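Local atomic coordinates of coronin (Toxoplasma gondii, PDB entry 4OZU), a protein that probably binds actin filaments and contributes to host-cell invasion and egress by the parasite, this chain being its WD40-repeat beta-propeller domain. Residues A[165-170]-A[202-207]. Residues are numbered along the deposited sequence; the frame is centred on the assembly and turned at random.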
ATOM      1  N   ASN A 165     -19.351   3.406  11.544  1.00 28.21           N
ATOM      2  CA  ASN A 165     -19.413   2.978  10.154  1.00 29.37           C
ATOM      3  C   ASN A 165     -20.395   3.892   9.424  1.00 26.72           C
ATOM      4  O   ASN A 165     -21.592   3.607   9.361  1.00 27.05           O
ATOM      5  CB  ASN A 165     -19.840   1.512  10.080  1.00 31.07           C
ATOM      6  CG  ASN A 165     -19.910   0.983   8.668  1.00 33.89           C
ATOM      7  OD1 ASN A 165     -19.390   1.588   7.725  1.00 32.30           O
ATOM      8  ND2 ASN A 165     -20.557  -0.173   8.512  1.00 33.57           N
ATOM      9  N   PHE A 166     -19.893   5.005   8.899  1.00 21.99           N
ATOM     10  CA  PHE A 166     -20.769   6.089   8.467  1.00 27.50           C
ATOM     11  C   PHE A 166     -21.308   5.897   7.054  1.00 27.28           C
ATOM     12  O   PHE A 166     -22.256   6.564   6.655  1.00 31.36           O
ATOM     13  CB  PHE A 166     -20.045   7.435   8.573  1.00 26.00           C
ATOM     14  CG  PHE A 166     -18.855   7.581   7.660  1.00 23.43           C
ATOM     15  CD1 PHE A 166     -19.004   8.057   6.367  1.00 22.40           C
ATOM     16  CD2 PHE A 166     -17.579   7.289   8.116  1.00 22.69           C
ATOM     17  CE1 PHE A 166     -17.909   8.221   5.538  1.00 23.09           C
ATOM     18  CE2 PHE A 166     -16.476   7.442   7.291  1.00 23.46           C
ATOM     19  CZ  PHE A 166     -16.642   7.911   5.999  1.00 23.30           C
ATOM     20  N   ALA A 167     -20.707   4.986   6.303  1.00 27.69           N
ATOM     21  CA  ALA A 167     -21.177   4.687   4.957  1.00 26.45           C
ATOM     22  C   ALA A 167     -20.687   3.313   4.540  1.00 24.70           C
ATOM     23  O   ALA A 167     -19.611   2.878   4.939  1.00 23.15           O
ATOM     24  CB  ALA A 167     -20.703   5.743   3.978  1.00 29.89           C
ATOM     25  N   SER A 168     -21.494   2.633   3.740  1.00 23.24           N
ATOM     26  CA  SER A 168     -21.129   1.331   3.213  1.00 25.42           C
ATOM     27  C   SER A 168     -21.662   1.222   1.803  1.00 29.08           C
ATOM     28  O   SER A 168     -22.709   1.784   1.483  1.00 29.17           O
ATOM     29  CB  SER A 168     -21.687   0.202   4.084  1.00 35.10           C
ATOM     30  OG  SER A 168     -21.068   0.187   5.358  1.00 34.81           O
ATOM     31  N   VAL A 169     -20.928   0.509   0.962  1.00 21.73           N
ATOM     32  CA  VAL A 169     -21.366   0.222  -0.393  1.00 22.18           C
ATOM     33  C   VAL A 169     -21.098  -1.247  -0.654  1.00 20.27           C
ATOM     34  O   VAL A 169     -19.985  -1.724  -0.419  1.00 28.00           O
ATOM     35  CB  VAL A 169     -20.636   1.103  -1.434  1.00 30.66           C
ATOM     36  CG1 VAL A 169     -20.944   0.646  -2.847  1.00 37.74           C
ATOM     37  CG2 VAL A 169     -21.021   2.566  -1.254  1.00 30.75           C
ATOM     38  N   LYS A 170     -22.112  -1.969  -1.126  1.00 22.94           N
ATOM     39  CA  LYS A 170     -21.958  -3.397  -1.371  1.00 22.32           C
ATOM     40  C   LYS A 170     -22.083  -3.764  -2.846  1.00 23.71           C
ATOM     41  O   LYS A 170     -23.107  -3.508  -3.487  1.00 24.37           O
ATOM     42  CB  LYS A 170     -22.973  -4.202  -0.572  1.00 26.29           C
ATOM     43  CG  LYS A 170     -22.743  -5.697  -0.729  1.00 45.23           C
ATOM     44  CD  LYS A 170     -23.715  -6.538   0.052  1.00 59.13           C
ATOM     45  CE  LYS A 170     -23.289  -7.999   0.006  1.00 57.35           C
ATOM     46  NZ  LYS A 170     -22.976  -8.459  -1.380  1.00 29.97           N
ATOM     47  N   ARG A 202     -18.562  10.043   1.019  1.00 22.83           N
ATOM     48  CA  ARG A 202     -19.362  11.112   1.600  1.00 24.25           C
ATOM     49  C   ARG A 202     -20.743  11.193   0.945  1.00 23.40           C
ATOM     50  O   ARG A 202     -21.689  11.703   1.545  1.00 26.75           O
ATOM     51  CB  ARG A 202     -18.626  12.444   1.489  1.00 22.13           C
ATOM     52  CG  ARG A 202     -17.466  12.548   2.476  1.00 21.13           C
ATOM     53  CD  ARG A 202     -16.661  13.801   2.305  1.00 21.65           C
ATOM     54  NE  ARG A 202     -15.996  13.832   1.009  1.00 23.88           N
ATOM     55  CZ  ARG A 202     -15.177  14.801   0.622  1.00 21.85           C
ATOM     56  NH1 ARG A 202     -14.925  15.826   1.427  1.00 23.50           N
ATOM     57  NH2 ARG A 202     -14.624  14.749  -0.574  1.00 20.56           N
ATOM     58  N   ALA A 203     -20.855  10.678  -0.277  1.00 27.73           N
ATOM     59  CA  ALA A 203     -22.140  10.602  -0.974  1.00 30.15           C
ATOM     60  C   ALA A 203     -22.743   9.207  -0.830  1.00 31.97           C
ATOM     61  O   ALA A 203     -23.907   8.985  -1.178  1.00 30.48           O
ATOM     62  CB  ALA A 203     -21.966  10.953  -2.440  1.00 28.53           C
ATOM     63  N   ALA A 204     -21.934   8.279  -0.321  1.00 30.63           N
ATOM     64  CA  ALA A 204     -22.319   6.881  -0.159  1.00 33.38           C
ATOM     65  C   ALA A 204     -22.825   6.284  -1.466  1.00 52.56           C
ATOM     66  O   ALA A 204     -23.859   5.618  -1.491  1.00 37.16           O
ATOM     67  CB  ALA A 204     -23.375   6.749   0.932  1.00 34.72           C
ATOM     68  N   GLN A 205     -22.101   6.520  -2.556  1.00 31.69           N
ATOM     69  CA  GLN A 205     -22.544   6.033  -3.855  1.00 39.08           C
ATOM     70  C   GLN A 205     -21.390   5.624  -4.761  1.00 28.04           C
ATOM     71  O   GLN A 205     -20.255   6.096  -4.623  1.00 27.11           O
ATOM     72  CB  GLN A 205     -23.413   7.096  -4.546  1.00 52.06           C
ATOM     73  CG  GLN A 205     -22.674   8.329  -5.025  1.00 54.43           C
ATOM     74  CD  GLN A 205     -23.620   9.424  -5.510  1.00 56.16           C
ATOM     75  OE1 GLN A 205     -24.792   9.463  -5.134  1.00 62.22           O
ATOM     76  NE2 GLN A 205     -23.108  10.317  -6.350  1.00 48.98           N
ATOM     77  N   VAL A 206     -21.695   4.698  -5.663  1.00 28.54           N
ATOM     78  CA  VAL A 206     -20.767   4.276  -6.701  1.00 23.27           C
ATOM     79  C   VAL A 206     -20.862   5.284  -7.829  1.00 22.51           C
ATOM     80  O   VAL A 206     -21.929   5.459  -8.418  1.00 27.31           O
ATOM     81  CB  VAL A 206     -21.090   2.858  -7.217  1.00 24.91           C
ATOM     82  CG1 VAL A 206     -20.128   2.453  -8.328  1.00 25.42           C
ATOM     83  CG2 VAL A 206     -21.039   1.854  -6.070  1.00 28.07           C
ATOM     84  N   VAL A 207     -19.758   5.965  -8.116  1.00 20.99           N
ATOM     85  CA  VAL A 207     -19.760   7.025  -9.113  1.00 23.61           C
ATOM     86  C   VAL A 207     -19.090   6.605 -10.420  1.00 33.08           C
ATOM     87  O   VAL A 207     -18.938   7.411 -11.338  1.00 36.72           O
ATOM     88  CB  VAL A 207     -19.078   8.281  -8.570  1.00 26.31           C
ATOM     89  CG1 VAL A 207     -19.852   8.797  -7.356  1.00 26.06           C
ATOM     90  CG2 VAL A 207     -17.625   8.009  -8.208  1.00 27.83           C
TER
HETATM   91  O   HOH W   1     -25.006   3.197   0.235  1.00 43.76           O
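Strand segment 165-170 and segment 202-207, which runs from a hairpin turn into strand 205-211, come closest at Ala167 and Ala204, whose CA atoms lie 5.7 Å apart. Ala204, with positive phi (54°), and Gln205 both face Asp200 in a G1 beta bulge, where the hairpin turn between strands 195-200 and 205-211 passes into the second strand. The backbones are joined indirectly: one water donates to Ser168 O at 3.0 Å and to Ala204 O at 3.2 Å, so a single molecule serves a carbonyl from each segment.

The remaining contact is apolar. Ala167 and Ala204 meet methyl to methyl, CB to CB at 4.2 Å. Val169 points toward the other segment and splits its two branches. Its CG1, anti to the backbone N (chi1 171°), meets Val206 CG2 at 3.4 Å, tighter than usual van der Waals contact, as the two valines cross obliquely; its CG2, beside its own N, rests against the Ala204 carbonyl carbon at 4.1 Å. With CG1 of Val206 anti to its own N (chi1 179°), CG2 is the branch that meets Val169.

Val169 also touches Val199, and Val206 reaches Phe171. Ala167 and Val169 pair through their backbones with Phe157 and Val155 of strand 154-159, while Val207 pairs with Ile198 of strand 195-200. The contact thus joins the outermost strands, 164-170 and 205-211, of two successive four-stranded antiparallel blades at the propeller's periphery.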